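Local coordinates for autoinducer 2-binding protein LsrB (Clostridium saccharobutylicum DSM 13864, PDB 6DSP) that binds the quorum-sensing signal autoinducer-2 as a receptor of the bacterial solute-binding protein family, at residues Thr25-Leu30 / Ser69-Ala74; Lys73-Gly78 / Ala100-Thr105; Ile82-Val87 / Asp94-Ala99; Arg118-Ser123 / Cys281-Tyr286. One frame throughout, in Å; residues are numbered along the deposited sequence.

Contact 1. Residues Thr25-Leu30 / Ser69-Ala74. With PAV ((2R,4S)-2-methyl-2,3,3,4-tetrahydroxytetrahydrofuran), chain C.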
loop_
_atom_site.group_PDB
_atom_site.type_symbol
_atom_site.label_atom_id
_atom_site.label_comp_id
_atom_site.label_asym_id
_atom_site.label_seq_id
_atom_site.Cartn_x
_atom_site.Cartn_y
_atom_site.Cartn_z
ATOM N N THR A 25 0.828 -10.030 -16.570
ATOM C CA THR A 25 1.175 -10.752 -15.344
ATOM C C THR A 25 1.087 -9.761 -14.186
ATOM O O THR A 25 1.770 -8.724 -14.189
ATOM C CB THR A 25 2.575 -11.362 -15.431
ATOM O OG1 THR A 25 2.661 -12.201 -16.594
ATOM C CG2 THR A 25 2.889 -12.168 -14.187
ATOM N N PHE A 26 0.189 -10.036 -13.252
ATOM C CA PHE A 26 -0.103 -9.139 -12.139
ATOM C C PHE A 26 0.596 -9.713 -10.916
ATOM O O PHE A 26 0.254 -10.817 -10.459
ATOM C CB PHE A 26 -1.623 -9.062 -11.954
ATOM C CG PHE A 26 -2.093 -8.103 -10.878
ATOM C CD1 PHE A 26 -1.630 -6.792 -10.836
ATOM C CD2 PHE A 26 -3.071 -8.475 -9.970
ATOM C CE1 PHE A 26 -2.158 -5.883 -9.902
ATOM C CE2 PHE A 26 -3.567 -7.575 -9.033
ATOM C CZ PHE A 26 -3.088 -6.287 -8.984
ATOM N N ILE A 27 1.567 -8.977 -10.393
ATOM C CA ILE A 27 2.458 -9.486 -9.353
ATOM C C ILE A 27 2.239 -8.694 -8.064
ATOM O O ILE A 27 2.452 -7.471 -8.043
ATOM C CB ILE A 27 3.938 -9.426 -9.768
ATOM C CG1 ILE A 27 4.148 -10.162 -11.103
ATOM C CG2 ILE A 27 4.814 -10.002 -8.637
ATOM C CD1 ILE A 27 5.558 -10.058 -11.663
ATOM N N PRO A 28 1.830 -9.350 -6.974
ATOM C CA PRO A 28 1.638 -8.683 -5.695
ATOM C C PRO A 28 2.933 -8.721 -4.887
ATOM O O PRO A 28 3.892 -9.406 -5.245
ATOM C CB PRO A 28 0.609 -9.596 -5.022
ATOM C CG PRO A 28 1.037 -10.993 -5.470
ATOM C CD PRO A 28 1.444 -10.787 -6.909
ATOM N N LYS A 29 2.948 -7.973 -3.777
ATOM C CA LYS A 29 4.085 -8.115 -2.865
ATOM C C LYS A 29 4.161 -9.523 -2.291
ATOM O O LYS A 29 5.265 -10.031 -2.045
ATOM C CB LYS A 29 4.000 -7.098 -1.723
ATOM C CG LYS A 29 4.276 -5.689 -2.113
ATOM C CD LYS A 29 4.256 -4.773 -0.867
ATOM C CE LYS A 29 4.457 -3.309 -1.184
ATOM N NZ LYS A 29 4.257 -2.516 0.070
ATOM N N LEU A 30 3.012 -10.149 -2.051
ATOM C CA LEU A 30 2.895 -11.553 -1.695
ATOM C C LEU A 30 1.456 -11.965 -1.940
ATOM O O LEU A 30 0.546 -11.118 -1.938
ATOM C CB LEU A 30 3.265 -11.807 -0.223
ATOM C CG LEU A 30 2.321 -11.337 0.895
ATOM C CD1 LEU A 30 2.818 -11.844 2.247
ATOM C CD2 LEU A 30 2.204 -9.807 0.923
ATOM N N SER A 69 12.236 -13.972 -9.362
ATOM C CA SER A 69 11.950 -15.264 -9.983
ATOM C C SER A 69 10.611 -15.219 -10.700
ATOM O O SER A 69 10.474 -15.774 -11.802
ATOM C CB SER A 69 11.891 -16.384 -8.948
ATOM O OG SER A 69 11.514 -17.605 -9.619
ATOM N N VAL A 70 9.603 -14.580 -10.095
ATOM C CA VAL A 70 8.295 -14.486 -10.737
ATOM C C VAL A 70 8.388 -13.679 -12.031
ATOM O O VAL A 70 7.822 -14.069 -13.069
ATOM C CB VAL A 70 7.260 -13.867 -9.773
ATOM C CG1 VAL A 70 5.956 -13.576 -10.485
ATOM C CG2 VAL A 70 7.022 -14.764 -8.552
ATOM N N ILE A 71 9.089 -12.538 -11.988
ATOM C CA ILE A 71 9.284 -11.719 -13.190
ATOM C C ILE A 71 9.977 -12.531 -14.282
ATOM O O ILE A 71 9.516 -12.562 -15.426
ATOM C CB ILE A 71 10.116 -10.466 -12.842
ATOM C CG1 ILE A 71 9.306 -9.540 -11.916
ATOM C CG2 ILE A 71 10.567 -9.743 -14.121
ATOM C CD1 ILE A 71 10.200 -8.571 -11.154
ATOM N N ASN A 72 11.118 -13.162 -13.951
ATOM C CA ASN A 72 11.869 -13.922 -14.956
ATOM C C ASN A 72 11.016 -15.011 -15.578
ATOM O O ASN A 72 11.063 -15.208 -16.802
ATOM C CB ASN A 72 13.088 -14.566 -14.315
ATOM C CG ASN A 72 14.175 -13.569 -13.919
ATOM O OD1 ASN A 72 14.193 -12.381 -14.332
ATOM N ND2 ASN A 72 15.108 -14.074 -13.123
ATOM N N LYS A 73 10.262 -15.754 -14.757
ATOM C CA LYS A 73 9.463 -16.850 -15.305
ATOM C C LYS A 73 8.377 -16.306 -16.234
ATOM O O LYS A 73 8.105 -16.880 -17.289
ATOM C CB LYS A 73 8.855 -17.676 -14.180
ATOM C CG LYS A 73 7.963 -18.800 -14.661
ATOM C CD LYS A 73 7.488 -19.682 -13.508
ATOM C CE LYS A 73 6.621 -20.819 -14.024
ATOM N NZ LYS A 73 6.483 -21.903 -13.018
ATOM N N ALA A 74 7.751 -15.185 -15.865
ATOM C CA ALA A 74 6.715 -14.603 -16.712
ATOM C C ALA A 74 7.297 -14.133 -18.033
ATOM O O ALA A 74 6.696 -14.338 -19.098
ATOM C CB ALA A 74 6.038 -13.450 -15.971
HETATM O O2 PAV C . -0.410 -0.527 3.329
HETATM C C2 PAV C . -0.552 -1.508 2.281
HETATM C C1 PAV C . -2.027 -1.881 2.011
HETATM O O5 PAV C . 0.010 -2.790 2.908
HETATM C C5 PAV C . 0.422 -3.585 1.882
HETATM C C4 PAV C . 0.359 -2.752 0.588
HETATM O O4 PAV C . 1.538 -2.944 -0.187
HETATM C C3 PAV C . 0.182 -1.334 1.142
HETATM O O3 PAV C . -0.517 -0.534 0.228
HETATM O O13 PAV C . 1.437 -0.777 1.459
#
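Ile27 carries most of the apolar touch, chiefly through its CD1 methyl. With CG1 anti to the carbonyl carbon and chi2 extended at 175°, CD1 projects toward the helix and meets CG1 of Val70 at 3.7 Å and CG1 of Ile71 at 3.8 Å. Against Val70 the two side chains slide past each other in opposite directions, whereas Ile71 lies across Ile27 at about a right angle. Two residues earlier, Thr25 presents its branched end to the CB of Ala74, with OG1 at 3.7 Å and CG2 at 3.8 Å from it; the hydroxyl's polar partner is OG1 of Thr79, while the Ala74 methyl gives it only a packing contact. The axes of strand 25-27 and helix segment 69-74 approach to 10.1 Å and run antiparallel, at 178°, as expected where helix 64-76 forms the crossover of a beta-alpha-beta unit: it joins strands 53-56 and 81-84, which flank strand 23-27 in the sheet of this periplasmic binding protein domain, and therefore passes back over that strand. Farther out, Ile71 also packs on Val92 and Leu96 of helix 89-101. Beyond the strand end the chain reaches the signal molecule, where the extended side chain of Lys29 places NZ 2.8 Å from O4 of the bound tetrahydroxytetrahydrofuran in a hydrogen bond. The same NZ forms a salt bridge with OD1 of Asp167, whose OD2 also bonds the ligand.

Contact 2. Residues Lys73-Gly78 / Ala100-Thr105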
loop_
_atom_site.group_PDB
_atom_site.type_symbol
_atom_site.label_atom_id
_atom_site.label_comp_id
_atom_site.label_asym_id
_atom_site.label_seq_id
_atom_site.Cartn_x
_atom_site.Cartn_y
_atom_site.Cartn_z
ATOM N N LYS A 73 10.262 -15.754 -14.757
ATOM C CA LYS A 73 9.463 -16.850 -15.305
ATOM C C LYS A 73 8.377 -16.306 -16.234
ATOM O O LYS A 73 8.105 -16.880 -17.289
ATOM C CB LYS A 73 8.855 -17.676 -14.180
ATOM C CG LYS A 73 7.963 -18.800 -14.661
ATOM C CD LYS A 73 7.488 -19.682 -13.508
ATOM C CE LYS A 73 6.621 -20.819 -14.024
ATOM N NZ LYS A 73 6.483 -21.903 -13.018
ATOM N N ALA A 74 7.751 -15.185 -15.865
ATOM C CA ALA A 74 6.715 -14.603 -16.712
ATOM C C ALA A 74 7.297 -14.133 -18.033
ATOM O O ALA A 74 6.696 -14.338 -19.098
ATOM C CB ALA A 74 6.038 -13.450 -15.971
ATOM N N VAL A 75 8.487 -13.544 -17.996
ATOM C CA VAL A 75 9.161 -13.131 -19.219
ATOM C C VAL A 75 9.437 -14.353 -20.086
ATOM O O VAL A 75 9.139 -14.373 -21.296
ATOM C CB VAL A 75 10.462 -12.359 -18.887
ATOM C CG1 VAL A 75 11.287 -12.134 -20.159
ATOM C CG2 VAL A 75 10.122 -11.024 -18.208
ATOM N N GLN A 76 9.987 -15.399 -19.468
ATOM C CA GLN A 76 10.353 -16.604 -20.222
ATOM C C GLN A 76 9.148 -17.225 -20.901
ATOM O O GLN A 76 9.274 -17.853 -21.975
ATOM C CB GLN A 76 10.940 -17.631 -19.258
ATOM C CG GLN A 76 12.315 -17.240 -18.797
ATOM C CD GLN A 76 12.806 -17.999 -17.597
ATOM O OE1 GLN A 76 12.153 -18.906 -17.107
ATOM N NE2 GLN A 76 13.972 -17.621 -17.109
ATOM N N GLN A 77 7.986 -17.124 -20.268
ATOM C CA GLN A 77 6.759 -17.683 -20.801
ATOM C C GLN A 77 6.116 -16.807 -21.861
ATOM O O GLN A 77 5.090 -17.206 -22.425
ATOM C CB GLN A 77 5.786 -17.945 -19.661
ATOM C CG GLN A 77 6.288 -19.019 -18.742
ATOM C CD GLN A 77 5.351 -19.257 -17.585
ATOM O OE1 GLN A 77 4.430 -18.469 -17.338
ATOM N NE2 GLN A 77 5.559 -20.367 -16.879
ATOM N N GLY A 78 6.696 -15.639 -22.155
ATOM C CA GLY A 78 6.165 -14.804 -23.217
ATOM C C GLY A 78 5.052 -13.872 -22.800
ATOM O O GLY A 78 4.246 -13.474 -23.654
ATOM N N ALA A 100 12.009 -5.542 -19.996
ATOM C CA ALA A 100 11.786 -4.570 -21.062
ATOM C C ALA A 100 12.602 -4.909 -22.300
ATOM O O ALA A 100 12.104 -4.782 -23.425
ATOM C CB ALA A 100 12.137 -3.165 -20.577
ATOM N N ASP A 101 13.836 -5.406 -22.111
ATOM C CA ASP A 101 14.669 -5.788 -23.251
ATOM C C ASP A 101 14.098 -7.001 -23.982
ATOM O O ASP A 101 14.431 -7.235 -25.151
ATOM C CB ASP A 101 16.113 -6.062 -22.807
ATOM C CG ASP A 101 16.899 -4.786 -22.546
ATOM O OD1 ASP A 101 16.318 -3.678 -22.642
ATOM O OD2 ASP A 101 18.113 -4.887 -22.261
ATOM N N ALA A 102 13.278 -7.801 -23.310
ATOM C CA ALA A 102 12.570 -8.911 -23.941
ATOM C C ALA A 102 11.276 -8.472 -24.623
ATOM O O ALA A 102 10.576 -9.320 -25.209
ATOM C CB ALA A 102 12.286 -10.027 -22.925
ATOM N N GLY A 103 10.945 -7.174 -24.578
ATOM C CA GLY A 103 9.735 -6.693 -25.211
ATOM C C GLY A 103 8.537 -6.612 -24.287
ATOM O O GLY A 103 7.417 -6.346 -24.755
ATOM N N VAL A 104 8.726 -6.839 -22.996
ATOM C CA VAL A 104 7.614 -6.833 -22.044
ATOM C C VAL A 104 7.363 -5.410 -21.563
ATOM O O VAL A 104 8.297 -4.703 -21.199
ATOM C CB VAL A 104 7.936 -7.759 -20.860
ATOM C CG1 VAL A 104 6.854 -7.724 -19.833
ATOM C CG2 VAL A 104 8.127 -9.199 -21.387
ATOM N N THR A 105 6.101 -4.999 -21.586
ATOM C CA THR A 105 5.708 -3.689 -21.047
ATOM C C THR A 105 5.678 -3.778 -19.525
ATOM O O THR A 105 5.062 -4.692 -18.966
ATOM C CB THR A 105 4.307 -3.341 -21.548
ATOM O OG1 THR A 105 4.367 -3.151 -22.964
ATOM C CG2 THR A 105 3.767 -2.085 -20.848
#
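The backbones come closest at Val75 and Val104, whose CA atoms are 7.1 Å apart, and each segment holds a helix end closed by a Schellman motif. Val75 is the side chain that bridges the two ends, and its methyls divide the work. With chi1 at 170°, CG1 stands anti to the backbone N and CG2 beside it, giving the branches separate targets. CG2 meets CG2 of the buried Val104 at 4.2 Å, a looser touch between side chains set at a slant to each other. Val104 also packs on Ile82 and Thr79, which places it between the helix layer and the sheet.

Gly78 closes helix 64-76 and Gly103 closes helix 89-101, both with positive phi, 86° and 94° respectively, a region that suits glycine because the preceding carbonyl O crowds the place of a CB. One of the two bonds back into the last turn is Gly78 N to Val75 O at 2.9 Å; its counterpart at the other end is Gly103 N to Ala100 O, also 2.9 Å. In the alpha/beta fold these are the helix ends remote from the ligand, where the chain turns back toward strands 81-84 and 105-109. The other branch of Val75 goes to the exposed turn before Gly103, where its CG1 lies 3.6 Å from the CB of Ala102.

Contact 3. Residues Ile82-Val87 / Asp94-Ala99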
loop_
_atom_site.group_PDB
_atom_site.type_symbol
_atom_site.label_atom_id
_atom_site.label_comp_id
_atom_site.label_asym_id
_atom_site.label_seq_id
_atom_site.Cartn_x
_atom_site.Cartn_y
_atom_site.Cartn_z
ATOM N N ILE A 82 3.808 -6.731 -17.480
ATOM C CA ILE A 82 3.858 -6.975 -16.045
ATOM C C ILE A 82 3.292 -5.743 -15.361
ATOM O O ILE A 82 3.596 -4.614 -15.760
ATOM C CB ILE A 82 5.309 -7.212 -15.593
ATOM C CG1 ILE A 82 5.810 -8.583 -16.091
ATOM C CG2 ILE A 82 5.456 -7.067 -14.086
ATOM C CD1 ILE A 82 7.318 -8.770 -15.957
ATOM N N CYS A 83 2.498 -5.962 -14.329
ATOM C CA CYS A 83 2.095 -4.891 -13.421
ATOM C C CYS A 83 2.435 -5.366 -12.016
ATOM O O CYS A 83 1.794 -6.291 -11.500
ATOM C CB CYS A 83 0.610 -4.555 -13.565
ATOM S SG CYS A 83 0.171 -3.144 -12.494
ATOM N N LEU A 84 3.449 -4.742 -11.422
ATOM C CA LEU A 84 4.128 -5.205 -10.207
ATOM C C LEU A 84 3.952 -4.235 -9.049
ATOM O O LEU A 84 4.121 -3.023 -9.229
ATOM C CB LEU A 84 5.653 -5.310 -10.486
ATOM C CG LEU A 84 6.607 -5.514 -9.310
ATOM C CD1 LEU A 84 6.436 -6.904 -8.739
ATOM C CD2 LEU A 84 8.032 -5.267 -9.731
ATOM N N SER A 85 3.713 -4.775 -7.859
ATOM C CA SER A 85 3.892 -4.027 -6.610
ATOM C C SER A 85 5.153 -4.564 -5.936
ATOM O O SER A 85 5.235 -5.761 -5.611
ATOM C CB SER A 85 2.697 -4.186 -5.676
ATOM O OG SER A 85 3.005 -3.497 -4.468
ATOM N N SER A 86 6.142 -3.698 -5.793
ATOM C CA SER A 86 7.489 -4.107 -5.407
ATOM C C SER A 86 7.704 -4.110 -3.894
ATOM O O SER A 86 7.348 -3.136 -3.212
ATOM C CB SER A 86 8.459 -3.133 -6.080
ATOM O OG SER A 86 9.758 -3.265 -5.600
ATOM N N VAL A 87 8.323 -5.190 -3.383
ATOM C CA VAL A 87 8.726 -5.225 -1.975
ATOM C C VAL A 87 10.031 -4.473 -1.726
ATOM O O VAL A 87 10.295 -4.084 -0.585
ATOM C CB VAL A 87 8.821 -6.649 -1.422
ATOM C CG1 VAL A 87 7.535 -7.407 -1.566
ATOM C CG2 VAL A 87 9.920 -7.394 -2.056
ATOM N N ASP A 94 17.160 -4.916 -12.015
ATOM C CA ASP A 94 17.783 -5.656 -13.114
ATOM C C ASP A 94 16.780 -6.572 -13.811
ATOM O O ASP A 94 16.761 -6.660 -15.052
ATOM C CB ASP A 94 18.962 -6.487 -12.620
ATOM C CG ASP A 94 20.129 -5.648 -12.147
ATOM O OD1 ASP A 94 20.179 -4.422 -12.337
ATOM O OD2 ASP A 94 21.040 -6.248 -11.560
ATOM N N ALA A 95 15.915 -7.243 -13.052
ATOM C CA ALA A 95 14.949 -8.128 -13.687
ATOM C C ALA A 95 13.977 -7.335 -14.559
ATOM O O ALA A 95 13.535 -7.823 -15.606
ATOM C CB ALA A 95 14.187 -8.892 -12.611
ATOM N N LEU A 96 13.600 -6.118 -14.130
ATOM C CA LEU A 96 12.669 -5.320 -14.923
ATOM C C LEU A 96 13.343 -4.743 -16.148
ATOM O O LEU A 96 12.695 -4.608 -17.194
ATOM C CB LEU A 96 12.064 -4.209 -14.054
ATOM C CG LEU A 96 11.099 -4.739 -12.958
ATOM C CD1 LEU A 96 10.599 -3.573 -12.105
ATOM C CD2 LEU A 96 9.915 -5.515 -13.535
ATOM N N LYS A 97 14.629 -4.411 -16.064
ATOM C CA LYS A 97 15.341 -4.002 -17.275
ATOM C C LYS A 97 15.387 -5.150 -18.271
ATOM O O LYS A 97 15.186 -4.956 -19.476
ATOM C CB LYS A 97 16.748 -3.528 -16.917
ATOM C CG LYS A 97 16.791 -2.194 -16.176
ATOM C CD LYS A 97 18.208 -1.978 -15.651
ATOM C CE LYS A 97 18.701 -0.551 -15.707
ATOM N NZ LYS A 97 20.197 -0.613 -15.830
ATOM N N ALA A 98 15.649 -6.361 -17.767
ATOM C CA ALA A 98 15.692 -7.502 -18.683
ATOM C C ALA A 98 14.312 -7.766 -19.275
ATOM O O ALA A 98 14.189 -8.120 -20.456
ATOM C CB ALA A 98 16.209 -8.719 -17.938
ATOM N N ALA A 99 13.258 -7.586 -18.487
ATOM C CA ALA A 99 11.909 -7.775 -19.015
ATOM C C ALA A 99 11.650 -6.817 -20.170
ATOM O O ALA A 99 11.154 -7.221 -21.235
ATOM C CB ALA A 99 10.864 -7.620 -17.908
#
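Strand 81-84 and helix 89-101 are the first two elements of a beta-alpha-beta unit completed by strand 105-109, and Ile82 and Leu84 of the strand pack on Ala99 and Leu96 of the helix. The pairing runs in reverse order, the earlier strand residue with the later helix residue, which shows the helix returning over its strand as the crossover requires. The nearest CA atoms, those of Ile82 and Ala99, are 8.6 Å apart, so side chains alone fill the gap.

Ile82 and Leu84 both direct CB toward the helix, while the intervening Cys83 faces the other side of the sheet. At the Ile82 end the touch is methyl to methyl, CD1 of Ile82 lying 4.2 Å from the CB of Ala99. Leu96 also packs on Val106 of strand 105-109, so the helix spans the two strands it connects; on the other side Ile82 and Leu84 pack on Ile27 of strand 23-27.

Past the strand, the loop runs into the second shell of the ligand pocket. Ser85 OG is hydrogen-bonded to OD2 of Asp110, an oxygen that itself bonds the autoinducer. The amide of Gln67, from helix 64-76, holds this loop at two points, NE2 on Ser85 O and OE1 on Val87 N.

The closer apolar touch belongs to the leucines. Leu96 CB does not aim directly at the strand, but chi2 of 177° extends the chain and carries CD1 to 3.9 Å from CD2 of Leu84.

Contact 4. Residues Arg118-Ser123 / Cys281-Tyr286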
loop_
_atom_site.group_PDB
_atom_site.type_symbol
_atom_site.label_atom_id
_atom_site.label_comp_id
_atom_site.label_asym_id
_atom_site.label_seq_id
_atom_site.Cartn_x
_atom_site.Cartn_y
_atom_site.Cartn_z
ATOM N N ARG A 118 10.098 1.474 -15.308
ATOM C CA ARG A 118 8.696 1.162 -15.567
ATOM C C ARG A 118 8.056 2.350 -16.282
ATOM O O ARG A 118 8.550 3.483 -16.214
ATOM C CB ARG A 118 7.949 0.848 -14.259
ATOM C CG ARG A 118 8.017 1.980 -13.138
ATOM C CD ARG A 118 6.949 2.981 -13.367
ATOM N NE ARG A 118 6.922 3.976 -12.280
ATOM C CZ ARG A 118 6.891 5.283 -12.518
ATOM N NH1 ARG A 118 6.902 5.752 -13.772
ATOM N NH2 ARG A 118 6.793 6.104 -11.500
ATOM N N LYS A 119 6.934 2.093 -16.950
ATOM C CA LYS A 119 6.255 3.120 -17.736
ATOM C C LYS A 119 5.266 3.921 -16.898
ATOM O O LYS A 119 5.425 5.124 -16.738
ATOM C CB LYS A 119 5.611 2.534 -19.012
ATOM C CG LYS A 119 6.601 1.756 -19.915
ATOM C CD LYS A 119 7.973 2.421 -19.980
ATOM C CE LYS A 119 7.955 3.756 -20.682
ATOM N NZ LYS A 119 9.336 4.446 -20.697
ATOM N N VAL A 120 4.283 3.270 -16.325
ATOM C CA VAL A 120 3.271 3.936 -15.525
ATOM C C VAL A 120 3.183 3.228 -14.181
ATOM O O VAL A 120 3.254 1.990 -14.101
ATOM C CB VAL A 120 1.899 3.874 -16.222
ATOM C CG1 VAL A 120 0.778 4.390 -15.313
ATOM C CG2 VAL A 120 1.936 4.692 -17.511
ATOM N N MET A 121 3.025 4.013 -13.128
ATOM C CA MET A 121 2.703 3.558 -11.773
ATOM C C MET A 121 1.269 3.968 -11.439
ATOM O O MET A 121 0.918 5.128 -11.655
ATOM C CB MET A 121 3.651 4.262 -10.801
ATOM C CG MET A 121 3.251 4.210 -9.332
ATOM S SD MET A 121 3.335 2.555 -8.620
ATOM C CE MET A 121 2.778 2.980 -6.981
ATOM N N VAL A 122 0.430 3.026 -10.974
ATOM C CA VAL A 122 -0.903 3.351 -10.465
ATOM C C VAL A 122 -0.860 3.388 -8.947
ATOM O O VAL A 122 -0.737 2.354 -8.272
ATOM C CB VAL A 122 -1.995 2.406 -10.981
ATOM C CG1 VAL A 122 -3.333 2.830 -10.402
ATOM C CG2 VAL A 122 -2.032 2.477 -12.511
ATOM N N SER A 123 -0.934 4.607 -8.405
ATOM C CA SER A 123 -0.716 4.829 -6.984
ATOM C C SER A 123 -1.998 5.243 -6.266
ATOM O O SER A 123 -2.787 6.054 -6.775
ATOM C CB SER A 123 0.335 5.926 -6.794
ATOM O OG SER A 123 0.497 6.222 -5.415
ATOM N N CYS A 281 -3.419 -3.031 -14.338
ATOM C CA CYS A 281 -3.418 -4.000 -15.429
ATOM C C CYS A 281 -3.928 -3.388 -16.720
ATOM O O CYS A 281 -3.413 -3.702 -17.801
ATOM C CB CYS A 281 -4.259 -5.215 -15.051
ATOM S SG CYS A 281 -3.498 -6.213 -13.752
ATOM N N TYR A 282 -4.917 -2.490 -16.641
ATOM C CA TYR A 282 -5.390 -1.816 -17.847
ATOM C C TYR A 282 -4.281 -0.974 -18.490
ATOM O O TYR A 282 -4.108 -0.989 -19.723
ATOM C CB TYR A 282 -6.604 -0.919 -17.567
ATOM C CG TYR A 282 -7.163 -0.399 -18.868
ATOM C CD1 TYR A 282 -8.092 -1.139 -19.585
ATOM C CD2 TYR A 282 -6.706 0.800 -19.422
ATOM C CE1 TYR A 282 -8.577 -0.696 -20.812
ATOM C CE2 TYR A 282 -7.193 1.255 -20.662
ATOM C CZ TYR A 282 -8.132 0.494 -21.345
ATOM O OH TYR A 282 -8.653 0.901 -22.563
ATOM N N MET A 283 -3.535 -0.211 -17.680
ATOM C CA MET A 283 -2.458 0.604 -18.246
ATOM C C MET A 283 -1.422 -0.273 -18.931
ATOM O O MET A 283 -0.927 0.071 -20.011
ATOM C CB MET A 283 -1.817 1.466 -17.161
ATOM C CG MET A 283 -2.786 2.531 -16.576
ATOM S SD MET A 283 -3.581 3.609 -17.831
ATOM C CE MET A 283 -2.118 4.364 -18.564
ATOM N N ALA A 284 -1.053 -1.395 -18.296
ATOM C CA ALA A 284 -0.115 -2.327 -18.925
ATOM C C ALA A 284 -0.656 -2.859 -20.256
ATOM O O ALA A 284 0.062 -2.885 -21.253
ATOM C CB ALA A 284 0.171 -3.461 -17.969
ATOM N N TYR A 285 -1.928 -3.262 -20.283
ATOM C CA TYR A 285 -2.565 -3.769 -21.496
ATOM C C TYR A 285 -2.634 -2.693 -22.567
ATOM O O TYR A 285 -2.376 -2.953 -23.746
ATOM C CB TYR A 285 -3.967 -4.249 -21.140
ATOM C CG TYR A 285 -4.937 -4.286 -22.286
ATOM C CD1 TYR A 285 -4.939 -5.346 -23.185
ATOM C CD2 TYR A 285 -5.891 -3.291 -22.437
ATOM C CE1 TYR A 285 -5.846 -5.393 -24.248
ATOM C CE2 TYR A 285 -6.809 -3.326 -23.489
ATOM C CZ TYR A 285 -6.773 -4.379 -24.386
ATOM O OH TYR A 285 -7.686 -4.406 -25.418
ATOM N N TYR A 286 -2.971 -1.468 -22.164
ATOM C CA TYR A 286 -3.129 -0.371 -23.110
ATOM C C TYR A 286 -1.812 -0.062 -23.797
ATOM O O TYR A 286 -1.760 0.114 -25.028
ATOM C CB TYR A 286 -3.647 0.845 -22.336
ATOM C CG TYR A 286 -3.997 2.041 -23.177
ATOM C CD1 TYR A 286 -5.188 2.097 -23.870
ATOM C CD2 TYR A 286 -3.145 3.127 -23.249
ATOM C CE1 TYR A 286 -5.529 3.200 -24.642
ATOM C CE2 TYR A 286 -3.475 4.246 -24.005
ATOM C CZ TYR A 286 -4.682 4.282 -24.709
ATOM O OH TYR A 286 -5.063 5.366 -25.480
#
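NH2 of Arg118 is gripped twice, by a salt bridge to OD2 of Asp112 and a hydrogen bond to OD1 of Asn312, at the start of the segment whose Val120 and Val122 pack on Met283. NH1 of the same guanidinium adds a weak bond to the carbonyl O of Lys119, at 3.4 Å and a bent N-H...O angle of 128°. The backbone N of Met121 lies 3.9 Å above one face of the guanidinium, offset toward its rim.

Across the contact, one methionine serves two valines. CG of Met283, set by chi1, lies 4.1 Å from CG2 of Val122, the side chains crossing at about a right angle; the bends at chi2 (-53°) and chi3 (-60°) then bring CE to 4.2 Å from CG2 of Val120. Both valines direct CB toward the helix, whereas Met121 between them points to the far side, the usual alternation of a strand. Helix 273-288 packs on one face of the mixed sheet of this periplasmic binding protein lobe, although 157 residues, including the whole four-stranded parallel sheet, separate the segments. The same helix reaches other strands through Ala284 on Thr107 and Cys281 on Phe26. It also has a polar hold on this strand, since NE2 of Gln276 is hydrogen-bonded to the carbonyl O of Val122.

How the contacts relate
All four contacts build one lobe around the mixed eight-stranded sheet. Contact 1 comes first along the chain; contact 2 begins on Lys73-Ala74, where contact 1 ends, and contact 3 falls within the span bounded by contact 2. Contacts 1 and 2 share helix 64-76, with centres 11 Å apart; contacts 2 and 3 share helix 89-101, at 10 Å. Contacts 1 and 3, 8 Å apart, lie on neighbouring strands joined by backbone pairing of Thr25 and Ile27 with Cys83. Contact 4 follows the other three, 12 to 15 Å away, and its helix packs against the opposite face of the sheet, Cys281 on Cys83 and Ala284 on Ile82 O. The strands thus lie between helix layers.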